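Long-range contacts in esterase (Alcaligenes sp., PDB 1QLW), which probably hydrolyses carboxylic ester bonds, as a bacterial esterase built on the alpha/beta hydrolase fold: residues Phe21-Arg26 / Leu190-Ile195; Gln58-Tyr63 / Gly96-Val101; Thr80-Arg85 / Met300-Asn305; Ala225-Glu230 / Leu249-Asp254; Pro242-Pro247 / Asn277-Lys282. All blocks are in the same frame, centred on the assembly; numbering follows the deposited sequence.

How the contacts relate
From the N terminus, contact 1 opens at strand 13-23 and closes on helix 185-197, tying the antiparallel edge of the sheet to a helix. Contact 2 lies wholly within that loop, joining the loop after strand 43-57 to the entrance of strand 99-103; F21 and Y100 touch between the two. Contact 3 opens inside contacts 1 and 2 and closes only near the C terminus, so it crosses both. It encloses contacts 4 and 5, which cross each other: contact 4 pairs two neighbouring parallel strands, and contact 5 packs the loop between them against the end of helix 263-278. M300 of contact 3 packs on contact 4.

Contact 1 of 5, residues Phe21-Arg26 / Leu190-Ile195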
# COMPACT_ATOMS: atom_id res chain seq x y z
N PHE A 21 -1.53 11.09 -0.08
CA PHE A 21 -1.49 11.81 -1.35
C PHE A 21 -0.41 11.15 -2.21
O PHE A 21 0.31 10.27 -1.73
CB PHE A 21 -1.24 13.30 -1.17
CG PHE A 21 0.03 13.67 -0.46
CD1 PHE A 21 0.08 13.78 0.92
CD2 PHE A 21 1.20 13.89 -1.15
CE1 PHE A 21 1.24 14.15 1.58
CE2 PHE A 21 2.38 14.24 -0.51
CZ PHE A 21 2.39 14.37 0.85
N PHE A 22 -0.31 11.62 -3.44
CA PHE A 22 0.73 11.14 -4.33
C PHE A 22 1.60 12.29 -4.78
O PHE A 22 1.17 13.45 -4.86
CB PHE A 22 0.13 10.50 -5.61
CG PHE A 22 -0.42 9.13 -5.30
CD1 PHE A 22 -1.67 8.96 -4.71
CD2 PHE A 22 0.32 7.99 -5.58
CE1 PHE A 22 -2.12 7.70 -4.39
CE2 PHE A 22 -0.14 6.73 -5.29
CZ PHE A 22 -1.38 6.58 -4.69
N VAL A 23 2.85 11.97 -5.09
CA VAL A 23 3.81 12.92 -5.62
C VAL A 23 4.23 12.45 -7.01
O VAL A 23 4.58 11.29 -7.24
CB VAL A 23 5.07 12.98 -4.73
CG1 VAL A 23 6.12 13.88 -5.34
CG2 VAL A 23 4.64 13.42 -3.34
N GLY A 24 4.22 13.39 -7.96
CA GLY A 24 4.79 13.13 -9.26
C GLY A 24 3.92 12.27 -10.17
O GLY A 24 2.69 12.24 -10.09
N GLY A 25 4.61 11.60 -11.08
CA GLY A 25 3.96 10.81 -12.13
C GLY A 25 4.14 11.48 -13.49
O GLY A 25 4.42 12.67 -13.62
N ARG A 26 4.01 10.64 -14.51
CA ARG A 26 4.04 11.05 -15.90
C ARG A 26 2.90 10.32 -16.62
O ARG A 26 2.55 9.20 -16.25
CB ARG A 26 5.39 10.71 -16.54
CG ARG A 26 5.76 9.26 -16.69
CD ARG A 26 7.19 9.04 -17.22
NE ARG A 26 7.49 7.60 -17.25
CZ ARG A 26 7.37 6.78 -18.27
NH1 ARG A 26 7.00 7.28 -19.45
NH2 ARG A 26 7.56 5.48 -18.14
N LEU A 190 11.15 12.31 -4.18
CA LEU A 190 11.55 12.71 -2.83
C LEU A 190 11.95 14.19 -2.82
O LEU A 190 11.72 14.85 -1.80
CB LEU A 190 12.70 11.85 -2.32
CG LEU A 190 12.30 10.41 -2.00
CD1 LEU A 190 13.56 9.57 -1.80
CD2 LEU A 190 11.41 10.34 -0.78
N SER A 191 12.53 14.71 -3.90
CA SER A 191 12.83 16.14 -3.94
C SER A 191 11.53 16.95 -3.93
O SER A 191 11.40 17.91 -3.18
CB SER A 191 13.64 16.49 -5.18
OG SER A 191 13.76 17.89 -5.33
N LYS A 192 10.56 16.54 -4.76
CA LYS A 192 9.28 17.25 -4.75
C LYS A 192 8.68 17.23 -3.37
O LYS A 192 8.12 18.24 -2.91
CB LYS A 192 8.34 16.61 -5.77
CG LYS A 192 8.77 16.86 -7.21
CD LYS A 192 7.84 16.17 -8.21
CE LYS A 192 8.16 16.68 -9.61
NZ LYS A 192 7.29 16.07 -10.64
N LEU A 193 8.71 16.07 -2.69
CA LEU A 193 8.15 15.99 -1.35
C LEU A 193 8.90 16.87 -0.36
O LEU A 193 8.29 17.60 0.43
CB LEU A 193 8.16 14.53 -0.88
CG LEU A 193 7.61 14.28 0.53
CD1 LEU A 193 6.18 14.72 0.68
CD2 LEU A 193 7.78 12.82 0.92
N ALA A 194 10.23 16.83 -0.40
CA ALA A 194 11.02 17.66 0.52
C ALA A 194 10.72 19.14 0.33
O ALA A 194 10.66 19.90 1.31
CB ALA A 194 12.50 17.36 0.37
N ILE A 195 10.58 19.57 -0.92
CA ILE A 195 10.28 20.98 -1.21
C ILE A 195 8.90 21.32 -0.70
O ILE A 195 8.68 22.37 -0.10
CB ILE A 195 10.44 21.24 -2.72
CG1 ILE A 195 11.93 21.13 -3.09
CG2 ILE A 195 9.89 22.59 -3.12
CD1 ILE A 195 12.17 21.04 -4.59
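With CG of F21 held in the crowded position between the backbone N and the carbonyl carbon (chi1 58°), the phenyl ring swings toward helix 185-197, while L193, its CG anti to the backbone N (chi1 179°), reaches back from the helix. The two side chains cross at about a right angle. One leucine methyl arrives at the rim of the ring, close to its plane, with F21 CZ and L193 CD1 3.8 Å apart, so the aromatic edge rather than its face is met; the ring also takes part in a cation-pi interaction with K196. Two residues along the strand, V23 CG1 presses on K192 CB at 3.5 Å. Valine suits this buried place because its compact branched side chain, CG1 anti to the backbone N, lies against the K192 stem while CG2 turns to L193 CB. K192 then runs fully extended past V23 in the opposite direction, and its NZ ends 4.1 Å from CA of G24. That glycine has a positive phi, which a residue with a side chain would adopt less readily, and its carbonyl accepts a bond from Q170 of the second subunit. Strand 21-23 and helix 190-195 run at 121° with their axes 9.2 Å apart, an oblique packing of helix 185-197 against the antiparallel end of the sheet; helices layered on a central sheet are characteristic of the alpha/beta hydrolase fold.

Contact 2 of 5, residues Gln58-Tyr63 / Gly96-Val101. With SO4 (sulfate ion), chain C.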
# COMPACT_ATOMS: atom_id res chain seq x y z
N GLN A 58 0.42 15.80 17.70
CA GLN A 58 0.17 17.14 18.21
C GLN A 58 1.49 17.86 18.42
O GLN A 58 2.48 17.26 18.83
CB GLN A 58 -0.58 17.04 19.55
CG GLN A 58 -1.92 16.34 19.38
CD GLN A 58 -2.79 16.54 20.61
OE1 GLN A 58 -2.44 16.06 21.68
NE2 GLN A 58 -3.89 17.24 20.41
N ARG A 59 1.54 19.16 18.14
CA ARG A 59 2.72 19.98 18.37
C ARG A 59 3.95 19.33 17.76
O ARG A 59 5.00 19.19 18.39
CB ARG A 59 2.93 20.19 19.89
CG ARG A 59 1.65 20.77 20.51
CD ARG A 59 1.97 21.30 21.86
NE ARG A 59 2.46 20.31 22.70
CZ ARG A 59 1.56 19.65 23.19
NH1 ARG A 59 0.55 18.87 22.94
NH2 ARG A 59 2.45 19.96 24.30
N ALA A 60 3.83 18.93 16.50
CA ALA A 60 4.89 18.17 15.88
C ALA A 60 6.20 18.92 15.83
O ALA A 60 6.23 20.14 15.70
CB ALA A 60 4.52 17.73 14.46
N LYS A 61 7.29 18.18 15.91
CA LYS A 61 8.62 18.76 15.76
C LYS A 61 8.72 19.39 14.37
O LYS A 61 8.00 19.03 13.43
CB LYS A 61 9.68 17.71 15.99
CG LYS A 61 9.74 17.31 17.47
CD LYS A 61 10.69 16.16 17.67
CE LYS A 61 10.88 15.71 19.10
NZ LYS A 61 11.69 16.66 19.91
N ARG A 62 9.64 20.34 14.25
CA ARG A 62 9.75 21.15 13.04
C ARG A 62 9.94 20.34 11.76
O ARG A 62 9.37 20.72 10.72
CB ARG A 62 10.90 22.14 13.19
CG ARG A 62 11.28 22.93 11.96
CD ARG A 62 10.19 23.81 11.39
NE ARG A 62 10.55 24.48 10.14
CZ ARG A 62 10.42 23.94 8.93
NH1 ARG A 62 9.93 22.71 8.81
NH2 ARG A 62 10.77 24.61 7.85
N TYR A 63 10.75 19.29 11.80
CA TYR A 63 11.06 18.54 10.61
C TYR A 63 10.44 17.15 10.63
O TYR A 63 10.75 16.35 11.51
CB TYR A 63 12.58 18.41 10.45
CG TYR A 63 13.28 19.76 10.38
CD1 TYR A 63 13.04 20.63 9.32
CD2 TYR A 63 14.05 20.20 11.43
CE1 TYR A 63 13.65 21.88 9.27
CE2 TYR A 63 14.68 21.43 11.40
CZ TYR A 63 14.47 22.25 10.31
OH TYR A 63 15.08 23.48 10.30
N GLY A 96 6.94 12.44 18.79
CA GLY A 96 6.64 13.80 18.38
C GLY A 96 7.01 14.20 16.98
O GLY A 96 6.95 15.38 16.66
N TYR A 97 7.44 13.24 16.15
CA TYR A 97 7.76 13.53 14.77
C TYR A 97 6.59 13.17 13.86
O TYR A 97 6.04 12.08 13.93
CB TYR A 97 8.96 12.67 14.30
CG TYR A 97 10.26 13.12 14.92
CD1 TYR A 97 11.03 14.08 14.27
CD2 TYR A 97 10.74 12.59 16.11
CE1 TYR A 97 12.23 14.53 14.77
CE2 TYR A 97 11.96 13.04 16.62
CZ TYR A 97 12.67 14.02 15.96
OH TYR A 97 13.88 14.49 16.43
N SER A 98 6.29 14.09 12.95
CA SER A 98 5.45 13.74 11.82
C SER A 98 6.14 12.73 10.92
O SER A 98 7.37 12.82 10.77
CB SER A 98 5.12 14.98 11.01
OG SER A 98 4.34 15.86 11.81
N THR A 99 5.38 11.80 10.39
CA THR A 99 5.94 10.77 9.54
C THR A 99 5.27 10.77 8.16
O THR A 99 4.05 10.95 8.04
CB THR A 99 5.81 9.35 10.09
OG1 THR A 99 4.43 9.03 10.20
CG2 THR A 99 6.53 9.24 11.43
N TYR A 100 6.10 10.59 7.15
CA TYR A 100 5.66 10.48 5.75
C TYR A 100 6.20 9.15 5.26
O TYR A 100 7.42 9.03 5.09
CB TYR A 100 6.13 11.66 4.91
CG TYR A 100 5.40 12.94 5.25
CD1 TYR A 100 5.65 13.64 6.42
CD2 TYR A 100 4.42 13.46 4.41
CE1 TYR A 100 4.92 14.76 6.77
CE2 TYR A 100 3.72 14.60 4.73
CZ TYR A 100 3.96 15.25 5.91
OH TYR A 100 3.26 16.37 6.25
N VAL A 101 5.35 8.15 5.13
CA VAL A 101 5.78 6.78 4.79
C VAL A 101 5.37 6.52 3.35
O VAL A 101 4.17 6.54 3.03
CB VAL A 101 5.17 5.75 5.74
CG1 VAL A 101 5.59 4.34 5.32
CG2 VAL A 101 5.56 5.99 7.20
S SO4 C . -1.22 21.08 16.50
O1 SO4 C . -1.46 19.88 17.38
O2 SO4 C . 0.12 21.57 17.02
O3 SO4 C . -2.25 22.13 16.63
O4 SO4 C . -0.99 20.58 15.11
O HOH W 1 8.12 16.32 12.85
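The close-packed half of this contact centres on K61. Its backbone N donates to G96 O at 2.9 Å along an almost straight line (172° at the hydrogen), approaching nearly along the axis of the C=O bond. Its side chain, with CG anti to the carbonyl carbon, then crosses obliquely over one face of the Y97 ring: CD sits 3.5 Å from the ring centroid in a CH-pi contact. Lysine suits this place because its long aliphatic stem can cover an aromatic face while the residue stays at the surface. At the edge of the same ring, in its plane, lies the carbonyl of Y63, with Y63 O 3.6 Å from Y97 CD1. Beside K61, the methyl of A60 fits against the serine hydroxyl, A60 CB lying 3.2 Å from S98 OG. A water joins the backbones here, donating to K61 O and more weakly to Y63 O, and accepting from S98 N at 2.9 Å. The other end is looser. Q58 and R59 are exposed, take no part in the packing on 96-101 and start their side chains away from it, Q58 packing on P12 of the second subunit; the R59 backbone N donates to two oxygens of a sulfate, probably from the crystallisation liquor, which S16 also binds. G96, with positive phi, ends helix 88-94 in a Schellman motif, and the chain turns from there into strand 99-103, flanked by strand 43-57 through T99 and Q55 and by strand 65-68 through Y100 with I65 and L67.

Contact 3 of 5, residues Thr80-Arg85 / Met300-Asn305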
# COMPACT_ATOMS: atom_id res chain seq x y z
N THR A 80 3.62 -2.11 11.90
CA THR A 80 3.75 -3.14 12.93
C THR A 80 4.79 -4.16 12.48
O THR A 80 4.79 -4.60 11.33
CB THR A 80 2.41 -3.85 13.09
OG1 THR A 80 1.37 -2.86 13.22
CG2 THR A 80 2.40 -4.84 14.22
N THR A 81 5.63 -4.59 13.43
CA THR A 81 6.64 -5.58 13.06
C THR A 81 5.98 -6.90 12.72
O THR A 81 4.82 -7.17 13.07
CB THR A 81 7.66 -5.80 14.20
OG1 THR A 81 6.99 -6.44 15.31
CG2 THR A 81 8.27 -4.47 14.67
N PRO A 82 6.71 -7.83 12.08
CA PRO A 82 6.13 -9.13 11.75
C PRO A 82 5.58 -9.89 12.93
O PRO A 82 4.60 -10.63 12.80
CB PRO A 82 7.30 -9.87 11.08
CG PRO A 82 8.08 -8.77 10.42
CD PRO A 82 8.01 -7.61 11.39
N ASP A 83 6.16 -9.73 14.12
CA ASP A 83 5.71 -10.37 15.34
C ASP A 83 4.76 -9.52 16.17
O ASP A 83 4.46 -9.88 17.32
CB ASP A 83 6.88 -10.86 16.19
CG ASP A 83 7.77 -9.74 16.69
OD1 ASP A 83 8.06 -8.79 15.93
OD2 ASP A 83 8.20 -9.83 17.86
N GLY A 84 4.24 -8.44 15.62
CA GLY A 84 3.15 -7.71 16.24
C GLY A 84 3.51 -6.55 17.12
O GLY A 84 2.63 -6.02 17.81
N ARG A 85 4.76 -6.12 17.14
CA ARG A 85 5.20 -5.04 18.00
C ARG A 85 5.15 -3.70 17.27
O ARG A 85 5.07 -3.59 16.05
CB ARG A 85 6.63 -5.32 18.49
CG ARG A 85 6.70 -6.50 19.46
CD ARG A 85 8.13 -6.75 19.90
NE ARG A 85 8.91 -7.30 18.78
CZ ARG A 85 9.81 -6.62 18.08
NH1 ARG A 85 10.25 -5.42 18.43
NH2 ARG A 85 10.33 -7.23 17.02
N MET A 300 16.67 -4.12 10.92
CA MET A 300 16.82 -3.69 12.31
C MET A 300 15.63 -2.89 12.82
O MET A 300 15.40 -2.84 14.03
CB MET A 300 18.13 -2.95 12.51
CG MET A 300 18.17 -1.62 11.77
SD MET A 300 19.76 -0.76 12.03
CE MET A 300 20.84 -1.85 11.08
N MET A 301 14.87 -2.26 11.93
CA MET A 301 13.65 -1.57 12.31
C MET A 301 12.55 -2.52 12.77
O MET A 301 11.57 -2.10 13.38
CB MET A 301 13.13 -0.66 11.20
CG MET A 301 12.56 -1.33 9.97
SD MET A 301 13.71 -2.33 8.98
CE MET A 301 14.76 -0.99 8.34
N GLN A 302 12.71 -3.82 12.51
CA GLN A 302 11.78 -4.86 12.91
C GLN A 302 12.33 -5.77 14.02
O GLN A 302 11.61 -6.65 14.52
CB GLN A 302 11.41 -5.76 11.72
CG GLN A 302 10.69 -4.99 10.62
CD GLN A 302 10.37 -5.82 9.40
OE1 GLN A 302 10.70 -7.00 9.33
NE2 GLN A 302 9.72 -5.16 8.45
N ASP A 303 13.59 -5.59 14.38
CA ASP A 303 14.27 -6.43 15.34
C ASP A 303 13.68 -6.26 16.74
O ASP A 303 12.95 -5.31 17.03
CB ASP A 303 15.77 -6.12 15.31
CG ASP A 303 16.58 -6.77 14.20
OD1 ASP A 303 16.05 -7.64 13.49
OD2 ASP A 303 17.77 -6.37 14.08
N ARG A 304 14.02 -7.19 17.64
CA ARG A 304 13.46 -7.17 18.99
C ARG A 304 13.88 -5.94 19.78
O ARG A 304 13.16 -5.51 20.68
CB ARG A 304 13.82 -8.47 19.71
CG ARG A 304 13.10 -9.68 19.15
CD ARG A 304 13.43 -10.95 19.93
NE ARG A 304 14.84 -11.31 19.90
CZ ARG A 304 15.78 -11.09 20.80
NH1 ARG A 304 15.51 -10.50 21.96
NH2 ARG A 304 17.01 -11.52 20.56
N ASN A 305 15.05 -5.38 19.49
CA ASN A 305 15.53 -4.16 20.11
C ASN A 305 15.33 -2.98 19.15
O ASN A 305 16.05 -1.98 19.26
CB ASN A 305 17.00 -4.29 20.52
CG ASN A 305 17.89 -4.36 19.30
OD1 ASN A 305 17.47 -4.77 18.22
ND2 ASN A 305 19.15 -3.96 19.43
O HOH W 2 10.26 -4.38 21.30
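The guanidinium of R85 is sandwiched: T81 OG1 lies over one face and R304 CA over the other, 3.3 Å above the plane and toward its rim, while D83 OD2 sits at the edge, exactly in plane. This arginine follows a type I beta turn, T81 to G84, in the loop between strand 65-68 and helix 88-94. Its NE donates almost straight (168°) to the syn lone pair of D83 OD2 at 2.8 Å, a salt bridge that fixes the rotation of the group. Two N-H groups then face the other loop: NH2 donates to Q302 O at 2.9 Å and NH1 to D303 O at 3.0 Å, both approaching from above the carbonyl planes. Arginine suits the place because one flat cation can serve a carboxylate and two backbone carbonyls at once. A leucine here, without the guanidinium and its bonds to D83, Q302 O and D303 O, would probably loosen the turn's hold on the 300-305 loop. The turn is braced from within, R85 N donating to T81 OG1, which in turn donates to D83 OD1 at 2.7 Å. P82 crosses Q302 at about a right angle, both packing near helix 165-171. Q302 NE2 is satisfied by T77 O, but its OE1, buried by this contact, has no partner in the model and rests 3.3 Å from P82 CG.

Contact 4 of 5, residues Ala225-Glu230 / Leu249-Asp254; sequences AIVSVE and LVVFGD
L249 N donates to I226 O at 2.9 Å, and L249 O receives S228 N, both bonds running nearly along the C=O axes. Beside the valine side chain, L249 CD2 lies 4.2 Å from V227 CG1, on the face that W316 of helix 306-319 covers. V250 turns to the other face with S228, whose hydroxyl bonds to G209 O. V251 returns to the first face; its N donates to S228 O and its O accepts E230 N at 2.8 Å. This alternating bonding is that of neighbouring parallel strands in the alpha/beta hydrolase sheet. E230 OE1 forms a salt bridge with R146, and its bond to H298 ND1 is consistent with the acid-histidine pair of a catalytic triad, here with the acid after strand 223-229. F252 presents a ring face to E230 CA, 4.2 Å from the centroid, in a CH-pi contact. G253 N donates to the anti lone pair of E230 OE2 at 2.7 Å; a CB on this glycine would crowd that oxygen. An alanine in place of E230, lacking the carboxylate, would probably leave H298 less firmly oriented and the backbone at G253 less firmly held. D254 follows, its OD2 accepting from G295 N.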
# COMPACT_ATOMS: atom_id res chain seq x y z
N ALA A 225 18.35 16.52 6.78
CA ALA A 225 19.31 15.54 7.23
C ALA A 225 18.99 14.22 6.52
O ALA A 225 17.87 14.06 6.03
CB ALA A 225 19.26 15.34 8.74
N ILE A 226 19.97 13.33 6.48
CA ILE A 226 19.79 12.02 5.87
C ILE A 226 20.22 10.95 6.86
O ILE A 226 21.32 11.04 7.40
CB ILE A 226 20.59 11.89 4.56
CG1 ILE A 226 20.11 12.91 3.53
CG2 ILE A 226 20.58 10.47 4.04
CD1 ILE A 226 21.00 13.05 2.33
N VAL A 227 19.37 9.94 7.00
CA VAL A 227 19.68 8.74 7.76
C VAL A 227 19.56 7.56 6.79
O VAL A 227 18.52 7.42 6.16
CB VAL A 227 18.76 8.53 8.97
CG1 VAL A 227 19.08 7.23 9.69
CG2 VAL A 227 18.81 9.72 9.91
N SER A 228 20.61 6.76 6.66
CA SER A 228 20.56 5.62 5.72
C SER A 228 20.89 4.37 6.51
O SER A 228 21.99 4.27 7.06
CB SER A 228 21.50 5.92 4.56
OG SER A 228 21.49 5.01 3.50
N VAL A 229 19.96 3.42 6.54
CA VAL A 229 20.11 2.16 7.25
C VAL A 229 20.64 1.10 6.29
O VAL A 229 19.94 0.76 5.31
CB VAL A 229 18.78 1.72 7.87
CG1 VAL A 229 18.97 0.39 8.57
CG2 VAL A 229 18.28 2.80 8.82
N GLU A 230 21.86 0.63 6.52
CA GLU A 230 22.48 -0.40 5.71
C GLU A 230 22.25 -0.21 4.22
O GLU A 230 21.66 -1.06 3.54
CB GLU A 230 22.07 -1.80 6.14
CG GLU A 230 22.58 -2.10 7.55
CD GLU A 230 22.62 -3.55 7.92
OE1 GLU A 230 22.15 -4.42 7.15
OE2 GLU A 230 23.15 -3.83 9.03
N LEU A 249 23.76 10.36 8.78
CA LEU A 249 23.96 9.23 9.65
C LEU A 249 23.77 7.95 8.84
O LEU A 249 22.72 7.81 8.20
CB LEU A 249 22.95 9.24 10.80
CG LEU A 249 23.03 8.06 11.77
CD1 LEU A 249 24.34 8.07 12.55
CD2 LEU A 249 21.85 8.08 12.73
N VAL A 250 24.75 7.06 8.86
CA VAL A 250 24.64 5.75 8.20
C VAL A 250 24.70 4.72 9.32
O VAL A 250 25.61 4.78 10.15
CB VAL A 250 25.73 5.55 7.15
CG1 VAL A 250 25.70 4.13 6.61
CG2 VAL A 250 25.60 6.59 6.04
N VAL A 251 23.77 3.77 9.36
CA VAL A 251 23.66 2.82 10.45
C VAL A 251 23.86 1.40 9.94
O VAL A 251 23.21 0.98 8.97
CB VAL A 251 22.28 2.91 11.14
CG1 VAL A 251 22.26 2.02 12.38
CG2 VAL A 251 21.93 4.34 11.50
N PHE A 252 24.73 0.64 10.61
CA PHE A 252 24.96 -0.76 10.30
C PHE A 252 24.78 -1.63 11.55
O PHE A 252 25.14 -1.23 12.66
CB PHE A 252 26.35 -1.04 9.70
CG PHE A 252 26.41 -0.77 8.21
CD1 PHE A 252 26.62 0.49 7.70
CD2 PHE A 252 26.29 -1.82 7.32
CE1 PHE A 252 26.67 0.71 6.33
CE2 PHE A 252 26.32 -1.61 5.95
CZ PHE A 252 26.52 -0.34 5.44
N GLY A 253 24.24 -2.82 11.32
CA GLY A 253 24.03 -3.81 12.34
C GLY A 253 25.18 -4.77 12.55
O GLY A 253 26.36 -4.40 12.48
N ASP A 254 24.82 -6.01 12.85
CA ASP A 254 25.80 -7.04 13.21
C ASP A 254 25.88 -8.18 12.24
O ASP A 254 25.15 -8.23 11.24
CB ASP A 254 25.49 -7.51 14.64
CG ASP A 254 26.66 -8.02 15.44
OD1 ASP A 254 27.80 -8.11 14.94
OD2 ASP A 254 26.42 -8.33 16.63

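Contact 5 of 5, residues Pro242-Pro247 / Asn277-Lys282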
# COMPACT_ATOMS: atom_id res chain seq x y z
N PRO A 242 28.53 18.51 -2.73
CA PRO A 242 27.14 18.93 -2.68
C PRO A 242 26.41 18.57 -1.41
O PRO A 242 25.30 19.06 -1.15
CB PRO A 242 26.51 18.27 -3.91
CG PRO A 242 27.67 17.99 -4.83
CD PRO A 242 28.80 17.64 -3.90
N LEU A 243 26.97 17.72 -0.55
CA LEU A 243 26.36 17.24 0.67
C LEU A 243 26.89 17.82 1.96
O LEU A 243 26.48 17.43 3.06
CB LEU A 243 26.57 15.70 0.72
CG LEU A 243 26.05 14.94 -0.50
CD1 LEU A 243 26.39 13.46 -0.40
CD2 LEU A 243 24.55 15.11 -0.69
N THR A 244 27.84 18.76 1.90
CA THR A 244 28.51 19.20 3.13
C THR A 244 27.64 20.00 4.08
O THR A 244 28.08 20.23 5.21
CB THR A 244 29.80 19.98 2.83
OG1 THR A 244 29.49 21.03 1.92
CG2 THR A 244 30.83 19.05 2.23
N SER A 245 26.46 20.47 3.68
CA SER A 245 25.59 21.18 4.59
C SER A 245 24.45 20.30 5.09
O SER A 245 23.61 20.81 5.83
CB SER A 245 25.01 22.44 3.93
OG SER A 245 26.02 23.44 3.90
N ILE A 246 24.43 19.02 4.74
CA ILE A 246 23.36 18.13 5.18
C ILE A 246 23.95 17.08 6.10
O ILE A 246 24.73 16.24 5.63
CB ILE A 246 22.71 17.44 3.96
CG1 ILE A 246 22.07 18.47 3.02
CG2 ILE A 246 21.66 16.43 4.39
CD1 ILE A 246 21.71 17.93 1.66
N PRO A 247 23.63 17.07 7.38
CA PRO A 247 24.17 16.04 8.28
C PRO A 247 23.70 14.67 7.82
O PRO A 247 22.55 14.49 7.41
CB PRO A 247 23.65 16.43 9.65
CG PRO A 247 23.26 17.87 9.55
CD PRO A 247 22.80 18.05 8.12
N ASN A 277 33.39 14.22 6.20
CA ASN A 277 33.93 15.00 7.31
C ASN A 277 35.17 15.78 6.90
O ASN A 277 35.33 16.94 7.29
CB ASN A 277 34.23 14.08 8.49
CG ASN A 277 32.95 13.59 9.14
OD1 ASN A 277 31.97 14.34 9.21
ND2 ASN A 277 32.97 12.36 9.61
N ALA A 278 36.03 15.17 6.07
CA ALA A 278 37.25 15.87 5.65
C ALA A 278 36.94 17.09 4.80
O ALA A 278 37.71 18.06 4.82
CB ALA A 278 38.16 14.91 4.91
N ALA A 279 35.81 17.09 4.10
CA ALA A 279 35.38 18.18 3.25
C ALA A 279 34.58 19.24 4.00
O ALA A 279 34.11 20.20 3.37
CB ALA A 279 34.52 17.67 2.10
N GLY A 280 34.44 19.10 5.30
CA GLY A 280 33.72 20.09 6.09
C GLY A 280 32.27 19.74 6.36
O GLY A 280 31.56 20.57 6.93
N GLY A 281 31.84 18.55 5.97
CA GLY A 281 30.48 18.10 6.27
C GLY A 281 30.45 17.47 7.66
O GLY A 281 31.39 17.58 8.44
N LYS A 282 29.33 16.82 7.94
CA LYS A 282 29.06 16.21 9.23
C LYS A 282 28.42 14.85 8.96
O LYS A 282 27.24 14.76 8.62
CB LYS A 282 28.15 17.06 10.09
CG LYS A 282 28.55 18.43 10.60
CD LYS A 282 27.38 19.20 11.20
CE LYS A 282 26.68 18.45 12.32
NZ LYS A 282 25.26 18.88 12.53
O HOH W 3 29.08 20.92 8.27
O HOH W 4 29.96 22.83 5.68
O HOH W 5 27.32 17.06 5.90
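L243 opens a type I beta turn, its carbonyl accepting I246 N at 3.1 Å, while its side chain leads off to F272 and L276 of helix 263-278. T244 does most of the touching. Its CG2, anti to the carbonyl carbon, packs on the methyl of A279, CG2 to CB 3.9 Å, and its OG1 bonds to K241 O. The two backbones come very close here, T244 CA lying 3.9 Å from G281 CA; a CB on G281 would be crowded against T244 CA, so glycine suits the spot. G281 CA also makes a C-H...O contact with T244 O at 3.4 Å, and two waters lie within bonding distance of both T244 O and G280 O. Next comes I246, whose carbonyl accepts from a third water at 2.7 Å; that water accepts in turn from K282 N. P247 lies side by side with K282, P247 CG being 3.7 Å from K282 NZ. N320 OD1 satisfies that amine, and P247 CA meets K282 O. G280 ends helix 263-278 in a Schellman motif. The contact thus sits where the chain leaves that helix for strand 283-287, beside the entry to strand 248-252, with P247 paired to I226 of strand 223-229 and K282 to V248.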